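Local coordinates for p800 reaction center core protein (Heliobacterium modesticaldum, PDB 5V8K) that forms the core of a homodimeric photosynthetic reaction center, holding bacteriochlorophylls and a [4Fe-4S] cluster for light-driven electron transfer across the membrane, at residues A[526-531]-A[590-595]. Numbering follows the deposited sequence.
With GB0 (Bacteriochlorophyll g'), chain C.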
# COMPACT_ATOMS: atom_id res chain seq x y z
N LEU A 526 4.87 4.35 -11.84
CA LEU A 526 4.74 5.49 -10.95
C LEU A 526 3.32 6.04 -10.94
O LEU A 526 2.79 6.36 -9.88
CB LEU A 526 5.71 6.60 -11.34
CG LEU A 526 7.19 6.33 -11.06
CD1 LEU A 526 8.02 7.40 -11.74
CD2 LEU A 526 7.43 6.36 -9.62
N GLY A 527 2.70 6.19 -12.11
CA GLY A 527 1.35 6.73 -12.13
C GLY A 527 0.35 5.78 -11.47
O GLY A 527 -0.51 6.20 -10.70
N ALA A 528 0.49 4.50 -11.74
CA ALA A 528 -0.40 3.52 -11.13
C ALA A 528 -0.25 3.49 -9.60
O ALA A 528 -1.23 3.30 -8.88
CB ALA A 528 -0.11 2.16 -11.73
N HIS A 529 0.99 3.60 -9.11
CA HIS A 529 1.21 3.60 -7.67
C HIS A 529 0.52 4.80 -7.02
O HIS A 529 -0.08 4.67 -5.95
CB HIS A 529 2.71 3.61 -7.33
CG HIS A 529 3.38 2.29 -7.48
ND1 HIS A 529 3.36 1.56 -8.65
CD2 HIS A 529 4.13 1.57 -6.60
CE1 HIS A 529 4.04 0.45 -8.48
NE2 HIS A 529 4.52 0.43 -7.25
N PHE A 530 0.69 5.98 -7.59
CA PHE A 530 -0.01 7.17 -7.10
C PHE A 530 -1.52 6.94 -6.98
O PHE A 530 -2.12 7.20 -5.94
CB PHE A 530 0.25 8.37 -8.00
CG PHE A 530 -0.34 9.65 -7.46
CD1 PHE A 530 0.29 10.34 -6.44
CD2 PHE A 530 -1.55 10.12 -7.93
CE1 PHE A 530 -0.26 11.50 -5.92
CE2 PHE A 530 -2.12 11.28 -7.41
CZ PHE A 530 -1.46 11.97 -6.40
N ILE A 531 -2.16 6.50 -8.07
CA ILE A 531 -3.60 6.30 -8.04
C ILE A 531 -3.98 5.25 -6.99
O ILE A 531 -4.96 5.42 -6.24
CB ILE A 531 -4.13 5.94 -9.44
CG1 ILE A 531 -3.90 7.09 -10.41
CG2 ILE A 531 -5.64 5.65 -9.42
CD1 ILE A 531 -4.30 6.77 -11.84
N THR A 590 -3.25 -2.29 -9.56
CA THR A 590 -2.40 -3.45 -9.33
C THR A 590 -2.16 -4.19 -10.64
O THR A 590 -1.02 -4.54 -10.97
CB THR A 590 -3.04 -4.38 -8.32
OG1 THR A 590 -3.20 -3.70 -7.05
CG2 THR A 590 -2.18 -5.57 -8.14
N ILE A 591 -3.22 -4.39 -11.42
CA ILE A 591 -3.09 -5.07 -12.70
C ILE A 591 -2.18 -4.28 -13.66
O ILE A 591 -1.41 -4.87 -14.43
CB ILE A 591 -4.48 -5.34 -13.30
CG1 ILE A 591 -5.33 -6.26 -12.42
CG2 ILE A 591 -4.35 -6.00 -14.68
CD1 ILE A 591 -4.62 -7.45 -11.86
N VAL A 592 -2.24 -2.94 -13.64
CA VAL A 592 -1.37 -2.12 -14.50
C VAL A 592 0.09 -2.41 -14.18
O VAL A 592 0.94 -2.52 -15.08
CB VAL A 592 -1.66 -0.62 -14.33
CG1 VAL A 592 -0.49 0.22 -14.86
CG2 VAL A 592 -2.97 -0.23 -14.99
N CYS A 593 0.41 -2.51 -12.89
CA CYS A 593 1.78 -2.77 -12.46
C CYS A 593 2.24 -4.13 -12.97
O CYS A 593 3.35 -4.26 -13.51
CB CYS A 593 1.84 -2.68 -10.95
SG CYS A 593 1.69 -0.98 -10.30
N MET A 594 1.35 -5.12 -12.90
CA MET A 594 1.66 -6.46 -13.39
C MET A 594 1.79 -6.45 -14.90
O MET A 594 2.62 -7.17 -15.45
CB MET A 594 0.59 -7.45 -12.92
CG MET A 594 0.58 -7.65 -11.39
SD MET A 594 -0.72 -8.79 -10.94
CE MET A 594 0.27 -10.20 -11.22
N TRP A 595 0.99 -5.63 -15.56
CA TRP A 595 1.11 -5.45 -17.00
C TRP A 595 2.50 -4.92 -17.38
O TRP A 595 3.11 -5.40 -18.33
CB TRP A 595 0.00 -4.55 -17.50
CG TRP A 595 -0.02 -4.63 -18.98
CD1 TRP A 595 0.55 -3.77 -19.86
CD2 TRP A 595 -0.59 -5.69 -19.75
NE1 TRP A 595 0.36 -4.22 -21.14
CE2 TRP A 595 -0.34 -5.39 -21.11
CE3 TRP A 595 -1.28 -6.85 -19.43
CZ2 TRP A 595 -0.73 -6.23 -22.13
CZ3 TRP A 595 -1.68 -7.68 -20.44
CH2 TRP A 595 -1.42 -7.37 -21.78
C1 GB0 C . -1.09 -7.45 -3.47
C2 GB0 C . -0.27 -8.62 -3.92
C3 GB0 C . 1.03 -8.58 -3.73
C4 GB0 C . 1.69 -7.42 -3.08
C5 GB0 C . 1.82 -9.73 -4.19
C6 GB0 C . 2.64 -10.28 -3.06
NB GB0 C . 5.42 -0.28 -4.09
ND GB0 C . 5.64 -2.58 -7.30
C10 GB0 C . 3.82 -13.79 -4.15
C11 GB0 C . 3.81 -14.98 -3.21
C12 GB0 C . 4.95 -15.91 -3.57
C13 GB0 C . 4.91 -17.19 -3.20
C14 GB0 C . 3.73 -17.74 -2.47
C15 GB0 C . 6.04 -18.14 -3.47
C1A GB0 C . 2.80 -2.90 -6.09
C1B GB0 C . 4.32 0.15 -3.48
C1C GB0 C . 8.23 -0.37 -5.37
C1D GB0 C . 6.48 -2.86 -8.26
C2A GB0 C . 1.31 -2.79 -5.86
C2B GB0 C . 4.68 1.13 -2.58
C2C GB0 C . 9.69 -0.25 -5.59
C2D GB0 C . 6.17 -3.87 -9.43
C3A GB0 C . 1.22 -1.45 -5.17
C3B GB0 C . 6.04 1.32 -2.65
C3C GB0 C . 9.52 -1.06 -6.81
C3D GB0 C . 4.91 -4.08 -8.87
C4A GB0 C . 2.67 -1.27 -4.84
C4B GB0 C . 6.48 0.45 -3.64
C4C GB0 C . 8.23 -1.46 -7.11
C4D GB0 C . 4.58 -3.36 -7.68
C7 GB0 C . 3.44 -11.43 -3.59
C8 GB0 C . 2.96 -12.68 -3.59
C9 GB0 C . 1.58 -12.95 -3.10
CAA GB0 C . 0.76 -3.92 -4.99
CAB GB0 C . 6.71 2.30 -1.75
CAC GB0 C . 10.60 -1.48 -7.73
CAD GB0 C . 3.76 -4.91 -9.22
CBA GB0 C . -0.76 -3.87 -4.91
CBB GB0 C . 7.89 2.81 -1.88
CBC GB0 C . 12.05 -1.10 -7.52
CBD GB0 C . 2.69 -4.66 -8.20
CED GB0 C . 0.97 -7.95 -7.65
CGA GB0 C . -1.30 -5.03 -4.11
CGD GB0 C . 2.42 -5.97 -7.56
CHA GB0 C . 3.25 -3.62 -7.30
CHB GB0 C . 3.00 -0.42 -3.82
CHC GB0 C . 7.88 0.36 -4.13
CHD GB0 C . 7.83 -2.28 -8.26
CMA GB0 C . 0.75 -0.27 -6.05
CMB GB0 C . 3.81 1.83 -1.60
CMC GB0 C . 10.06 1.22 -5.85
CMD GB0 C . 6.91 -4.37 -10.60
NA GB0 C . 3.53 -1.87 -5.66
NC GB0 C . 7.39 -1.02 -6.16
O1A GB0 C . -1.98 -4.87 -3.11
O1D GB0 C . 3.13 -6.51 -6.71
O2A GB0 C . -0.78 -6.36 -4.35
O2D GB0 C . 1.24 -6.63 -8.02
OBD GB0 C . 3.48 -5.69 -10.20
MG GB0 C . 5.40 -1.23 -5.87
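His529 and Cys593 meet where two helices present one pigment with different parts of its binding site. The sulfur-aromatic contact is oblique: Cys593 SG lies 4.1 Å from the centroid of the His529 ring, 60° off the ring normal. The closest approach of Cys593 SG is to CE1 of His529, at 3.3 Å. Apolar packing beside it is slight, with Ala528 CB set against Val592 CG1 at 3.7 Å and also touching the sulfur of Cys593. No hydrogen bond joins the segments, whose axes run nearly antiparallel, at 163°, and come within 9.0 Å.

The principle at work is axial ligation: His529 NE2 binds the magnesium of bacteriochlorophyll g' at 2.3 Å, adding a ligand to the macrocycle nitrogens. With CG anti to the carbonyl carbon (chi1 -78°), the ring brings NE2 to the magnesium; a weak hydrogen bond from ND1 to Leu525 O, one turn back, helps fix its rotation, and the pigment methyl CMA covers one ring face. Both helices belong to the transmembrane bundle of the PsaA/PsaB family, and a histidine-ligated bacteriochlorophyll g' is consistent with one half of the P800 special pair of this type I reaction center.

Van der Waals contacts from helix 575-599 then hold the pigment's periphery. Cys593 CB sits 3.4 Å from CAD of the pigment, the keto carbon of its isocyclic ring, while Met594 lies beside the methyl ester. Thr590 OG1, hydrogen-bonded to Phe586 O, approaches the propionate carbon CBA to 3.2 Å, and its CG2 lies against O2D of the methyl ester. An alanine in place of Thr590 would probably leave the Phe586 carbonyl without this hydroxyl partner and open a gap between the helix and the propionate and methyl ester arms.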